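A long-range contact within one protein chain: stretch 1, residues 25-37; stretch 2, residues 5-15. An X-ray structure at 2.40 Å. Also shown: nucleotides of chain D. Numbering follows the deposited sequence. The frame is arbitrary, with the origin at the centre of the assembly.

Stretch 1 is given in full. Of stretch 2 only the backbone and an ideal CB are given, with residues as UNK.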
# COMPACT_ATOMS: atom_id res chain seq x y z
N LEU B 25 9.76 -5.75 -13.75
CA LEU B 25 10.73 -6.03 -14.84
C LEU B 25 12.16 -5.91 -14.29
O LEU B 25 13.01 -6.73 -14.68
CB LEU B 25 10.51 -5.06 -16.00
CG LEU B 25 11.43 -5.25 -17.21
CD1 LEU B 25 11.38 -6.69 -17.70
CD2 LEU B 25 11.07 -4.29 -18.33
N SER B 26 12.41 -4.94 -13.41
CA SER B 26 13.73 -4.74 -12.75
C SER B 26 14.11 -6.03 -12.01
O SER B 26 15.18 -6.59 -12.32
CB SER B 26 13.72 -3.55 -11.82
OG SER B 26 13.66 -2.34 -12.56
N TYR B 27 13.26 -6.50 -11.09
CA TYR B 27 13.49 -7.71 -10.26
C TYR B 27 13.74 -8.93 -11.17
O TYR B 27 14.72 -9.66 -10.92
CB TYR B 27 12.33 -7.97 -9.29
CG TYR B 27 12.26 -7.00 -8.14
CD1 TYR B 27 13.40 -6.61 -7.45
CD2 TYR B 27 11.04 -6.49 -7.71
CE1 TYR B 27 13.33 -5.72 -6.39
CE2 TYR B 27 10.96 -5.61 -6.65
CZ TYR B 27 12.11 -5.22 -5.98
OH TYR B 27 12.04 -4.35 -4.94
N LYS B 28 12.88 -9.13 -12.17
CA LYS B 28 12.97 -10.26 -13.14
C LYS B 28 14.36 -10.25 -13.79
O LYS B 28 15.06 -11.29 -13.73
CB LYS B 28 11.88 -10.13 -14.21
CG LYS B 28 11.90 -11.20 -15.30
CD LYS B 28 10.71 -11.10 -16.24
CE LYS B 28 10.34 -12.41 -16.91
NZ LYS B 28 11.05 -12.57 -18.19
N VAL B 29 14.74 -9.12 -14.39
CA VAL B 29 16.03 -8.91 -15.11
C VAL B 29 17.20 -9.17 -14.15
O VAL B 29 18.18 -9.79 -14.59
CB VAL B 29 16.08 -7.49 -15.72
CG1 VAL B 29 17.49 -7.10 -16.14
CG2 VAL B 29 15.12 -7.35 -16.89
N LEU B 30 17.09 -8.73 -12.89
CA LEU B 30 18.18 -8.84 -11.88
C LEU B 30 18.29 -10.29 -11.38
O LEU B 30 19.43 -10.77 -11.24
CB LEU B 30 17.90 -7.86 -10.73
CG LEU B 30 17.95 -6.38 -11.09
CD1 LEU B 30 17.45 -5.52 -9.94
CD2 LEU B 30 19.35 -5.95 -11.50
N MET B 31 17.16 -10.95 -11.12
CA MET B 31 17.10 -12.39 -10.75
C MET B 31 17.84 -13.22 -11.80
O MET B 31 18.71 -14.03 -11.42
CB MET B 31 15.66 -12.89 -10.64
CG MET B 31 15.01 -12.57 -9.31
SD MET B 31 13.33 -13.22 -9.20
CE MET B 31 13.63 -14.99 -9.35
N GLU B 32 17.49 -13.01 -13.08
CA GLU B 32 18.12 -13.68 -14.25
C GLU B 32 19.64 -13.46 -14.22
O GLU B 32 20.37 -14.44 -14.01
CB GLU B 32 17.57 -13.11 -15.56
CG GLU B 32 16.22 -13.65 -15.98
CD GLU B 32 15.83 -13.25 -17.39
OE1 GLU B 32 14.64 -12.91 -17.60
OE2 GLU B 32 16.71 -13.28 -18.29
N LYS B 33 20.07 -12.21 -14.39
CA LYS B 33 21.48 -11.84 -14.70
C LYS B 33 22.39 -12.14 -13.51
O LYS B 33 23.52 -12.60 -13.75
CB LYS B 33 21.56 -10.37 -15.13
CG LYS B 33 22.96 -9.79 -15.20
CD LYS B 33 23.88 -10.48 -16.17
CE LYS B 33 25.31 -10.00 -16.03
NZ LYS B 33 26.11 -10.26 -17.25
N PHE B 34 21.94 -11.89 -12.27
CA PHE B 34 22.73 -12.15 -11.04
C PHE B 34 22.41 -13.55 -10.49
O PHE B 34 23.01 -13.93 -9.46
CB PHE B 34 22.48 -11.08 -9.98
CG PHE B 34 22.80 -9.67 -10.41
CD1 PHE B 34 23.77 -9.41 -11.36
CD2 PHE B 34 22.14 -8.59 -9.83
CE1 PHE B 34 24.06 -8.11 -11.74
CE2 PHE B 34 22.44 -7.29 -10.21
CZ PHE B 34 23.40 -7.05 -11.16
N GLU B 35 21.50 -14.27 -11.15
CA GLU B 35 21.16 -15.69 -10.84
C GLU B 35 20.76 -15.79 -9.37
O GLU B 35 21.37 -16.59 -8.64
CB GLU B 35 22.35 -16.59 -11.18
CG GLU B 35 22.85 -16.42 -12.60
CD GLU B 35 24.09 -17.24 -12.91
OE1 GLU B 35 25.16 -16.63 -13.09
OE2 GLU B 35 23.98 -18.48 -12.95
N ARG B 36 19.77 -15.00 -8.96
CA ARG B 36 19.27 -14.91 -7.57
C ARG B 36 17.81 -15.37 -7.54
O ARG B 36 17.10 -15.11 -8.53
CB ARG B 36 19.45 -13.49 -7.02
CG ARG B 36 20.88 -12.97 -7.12
CD ARG B 36 21.03 -11.51 -6.72
NE ARG B 36 21.26 -11.36 -5.29
CZ ARG B 36 22.41 -10.99 -4.72
NH1 ARG B 36 23.47 -10.70 -5.45
NH2 ARG B 36 22.48 -10.91 -3.41
N THR B 37 17.39 -16.03 -6.46
CA THR B 37 16.01 -16.56 -6.27
C THR B 37 15.07 -15.43 -5.86
O THR B 37 15.56 -14.36 -5.47
CB THR B 37 15.98 -17.69 -5.23
OG1 THR B 37 16.39 -17.16 -3.97
CG2 THR B 37 16.86 -18.87 -5.61
N UNK B 5 27.82 -4.22 -5.25
CA UNK B 5 27.17 -3.50 -6.37
C UNK B 5 25.78 -4.08 -6.63
O UNK B 5 24.82 -3.29 -6.71
CB UNK B 5 28.02 -3.58 -7.64
N UNK B 6 25.67 -5.41 -6.74
CA UNK B 6 24.38 -6.13 -6.99
C UNK B 6 23.38 -5.78 -5.89
O UNK B 6 22.21 -5.49 -6.22
CB UNK B 6 24.59 -7.64 -7.04
N UNK B 7 23.82 -5.81 -4.63
CA UNK B 7 22.95 -5.63 -3.42
C UNK B 7 22.34 -4.23 -3.45
O UNK B 7 21.11 -4.12 -3.29
CB UNK B 7 23.74 -5.83 -2.13
N UNK B 8 23.16 -3.20 -3.65
CA UNK B 8 22.73 -1.79 -3.72
C UNK B 8 21.70 -1.56 -4.81
O UNK B 8 20.73 -0.83 -4.55
CB UNK B 8 23.93 -0.88 -3.96
N UNK B 9 21.91 -2.16 -5.98
CA UNK B 9 21.00 -2.04 -7.17
C UNK B 9 19.64 -2.66 -6.82
O UNK B 9 18.62 -2.01 -7.11
CB UNK B 9 21.59 -2.73 -8.40
N UNK B 10 19.64 -3.85 -6.22
CA UNK B 10 18.41 -4.59 -5.80
C UNK B 10 17.68 -3.75 -4.74
O UNK B 10 16.46 -3.55 -4.89
CB UNK B 10 18.75 -5.97 -5.25
N UNK B 11 18.41 -3.27 -3.73
CA UNK B 11 17.88 -2.45 -2.62
C UNK B 11 17.13 -1.23 -3.17
O UNK B 11 16.07 -0.90 -2.61
CB UNK B 11 19.01 -2.00 -1.69
N UNK B 12 17.66 -0.58 -4.21
CA UNK B 12 17.20 0.76 -4.66
C UNK B 12 16.06 0.65 -5.68
O UNK B 12 15.52 1.71 -6.06
CB UNK B 12 18.36 1.54 -5.27
N UNK B 13 15.68 -0.55 -6.09
CA UNK B 13 14.52 -0.77 -7.02
C UNK B 13 13.28 -0.11 -6.41
O UNK B 13 12.62 0.68 -7.12
CB UNK B 13 14.27 -2.26 -7.26
N UNK B 14 12.99 -0.41 -5.13
CA UNK B 14 11.77 0.06 -4.41
C UNK B 14 11.93 1.52 -3.97
O UNK B 14 10.89 2.18 -3.77
CB UNK B 14 11.49 -0.82 -3.19
N UNK B 15 13.17 2.00 -3.81
CA UNK B 15 13.48 3.38 -3.33
C UNK B 15 13.43 4.38 -4.49
O UNK B 15 13.24 5.57 -4.21
CB UNK B 15 14.86 3.43 -2.67
P DT D 3 12.79 -19.14 -7.91
OP1 DT D 3 13.45 -18.64 -9.14
OP2 DT D 3 12.96 -18.42 -6.63
O5' DT D 3 11.23 -19.28 -8.22
C5' DT D 3 10.75 -20.18 -9.25
C4' DT D 3 9.26 -20.39 -9.13
O4' DT D 3 8.95 -21.08 -7.89
C3' DT D 3 8.41 -19.11 -9.13
O3' DT D 3 7.52 -19.12 -10.25
C2' DT D 3 7.67 -19.16 -7.80
C1' DT D 3 7.67 -20.63 -7.50
N1 DT D 3 7.46 -20.99 -6.08
C2 DT D 3 6.34 -21.72 -5.76
O2 DT D 3 5.51 -22.07 -6.58
N3 DT D 3 6.22 -22.02 -4.42
C4 DT D 3 7.08 -21.67 -3.40
O4 DT D 3 6.83 -22.02 -2.25
C5 DT D 3 8.24 -20.91 -3.81
C7 DT D 3 9.23 -20.49 -2.77
C6 DT D 3 8.37 -20.61 -5.11

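The helix of stretch 2 runs nearly antiparallel to that of stretch 1, their N-to-C directions 162° apart and their axes 11.0 Å apart at closest approach, so early positions of stretch 2 lie beside Phe34 and Arg36 and later ones beside Tyr27 and Ser26.

At position 5 the CB points sideways and nothing of stretch 1 lies within 5.5 Å of it, so almost any helix-compatible residue would serve; it is Leu5.

Position 6 points toward stretch 1. Its ideal CB lies 3.6 Å from Arg36 NH1 and 3.8 Å from Phe34 CD2, which offers a cation beside an aromatic ring. An acid suits the charge, while methylene groups or an apolar chain would suit the ring. The residue is Glu6, which satisfies both. Its CG sits 3.5 Å from the centroid of the Phe34 ring, only 3° off the normal, a CH-pi contact made by the aliphatic part of the chain. Chi1 m and chi2 t carry the carboxylate onward, and Arg36 NH1 donates a very short hydrogen bond of 2.5 Å to Glu6 OE2, near the plane of the guanidinium, as part of a salt bridge.

The CB at position 7 points away, and the nearest atom of stretch 1, Arg36 NH2, is 5.4 Å off. The demand is loose, and polar or apolar chains would fit. Ile7 approaches only marginally, CG1 lying 4.1 Å from Arg36 NH2.

Position 8 is out of reach and has room for a CB, so many residues would fit. It is Gly8, whose carbonyl O accepts a hydrogen bond from the side chain at position 12.

Position 9 points toward Phe34 CE2 and Leu30 CD2, both 5.0 Å from the ideal CB, a distance that a medium apolar chain can close. Ile9 does so toward the leucine, its CG2 3.9 Å from Leu30 CD2.

At position 10 the CB points sideways, but a longer apolar chain could reach in among Leu30, Phe34 and Arg36; leucine, isoleucine or methionine would all be plausible. In Ile10, CG1 lies 4.2 Å from Leu30 CD1, and CD1 covers one face of the Arg36 guanidinium, 3.6 Å from Arg36 NE, while meeting the Phe34 ring at its edge.

Positions 11 and 12 point away, so polar residues suit them. They are Glu11 and Asn12, whose ND2 donates to Gly8 O at 2.8 Å.

Position 13 turns back toward stretch 1, with its ideal CB just 3.7 Å from Tyr27 CE1. A compact apolar residue is favoured. In Val13, CG1 lies over one face of the Tyr27 ring, 3.8 Å from its centroid, and 4.0 Å from Ser26 CB; CG2 lies 3.8 Å from Leu30 CD1 and borders the tyrosine as well.

Position 14 points sideways, its ideal CB 4.0 Å from Tyr27 OH, where polar or aliphatic chains are acceptable. In Gln14, the backbone N donates to a water that also hydrogen-bonds Tyr27 OH.

Position 15 is out of reach and permits a long, charged chain: Arg15.

Stretch 2 5-15: LEIGIIENVQR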
# COMPACT_ATOMS: atom_id res chain seq x y z
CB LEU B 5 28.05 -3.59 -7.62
CG LEU B 5 29.06 -2.46 -7.82
CD1 LEU B 5 29.77 -2.10 -6.52
CD2 LEU B 5 30.07 -2.82 -8.90
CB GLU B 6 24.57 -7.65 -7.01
CG GLU B 6 25.39 -8.16 -8.17
CD GLU B 6 25.50 -9.67 -8.26
OE1 GLU B 6 26.20 -10.16 -9.17
OE2 GLU B 6 24.88 -10.36 -7.43
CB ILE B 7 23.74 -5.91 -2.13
CG1 ILE B 7 24.01 -7.41 -1.97
CG2 ILE B 7 23.02 -5.34 -0.91
CD1 ILE B 7 24.93 -7.78 -0.84
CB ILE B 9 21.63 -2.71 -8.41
CG1 ILE B 9 22.85 -1.92 -8.90
CG2 ILE B 9 20.60 -2.89 -9.52
CD1 ILE B 9 23.72 -2.69 -9.86
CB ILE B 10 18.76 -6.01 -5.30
CG1 ILE B 10 19.28 -6.89 -6.44
CG2 ILE B 10 17.57 -6.65 -4.60
CD1 ILE B 10 20.09 -8.08 -5.98
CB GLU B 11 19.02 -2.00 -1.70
CG GLU B 11 19.48 -3.07 -0.73
CD GLU B 11 20.66 -2.67 0.14
OE1 GLU B 11 20.68 -3.07 1.32
OE2 GLU B 11 21.56 -1.97 -0.36
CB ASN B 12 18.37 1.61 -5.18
CG ASN B 12 19.10 2.31 -4.06
OD1 ASN B 12 18.86 3.49 -3.80
ND2 ASN B 12 19.98 1.60 -3.37
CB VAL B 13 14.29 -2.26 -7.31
CG1 VAL B 13 12.95 -2.51 -8.01
CG2 VAL B 13 15.44 -2.86 -8.11
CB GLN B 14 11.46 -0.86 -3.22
CG GLN B 14 12.41 -0.69 -2.04
CD GLN B 14 12.31 -1.82 -1.05
OE1 GLN B 14 11.27 -2.48 -0.92
NE2 GLN B 14 13.39 -2.06 -0.32
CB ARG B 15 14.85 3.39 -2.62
CG ARG B 15 14.89 2.54 -1.36
CD ARG B 15 16.21 2.60 -0.62
NE ARG B 15 16.27 3.72 0.31
CZ ARG B 15 16.87 4.89 0.08
NH1 ARG B 15 17.48 5.13 -1.08
NH2 ARG B 15 16.85 5.84 1.01
O HOH W 1 14.13 -2.82 -3.72
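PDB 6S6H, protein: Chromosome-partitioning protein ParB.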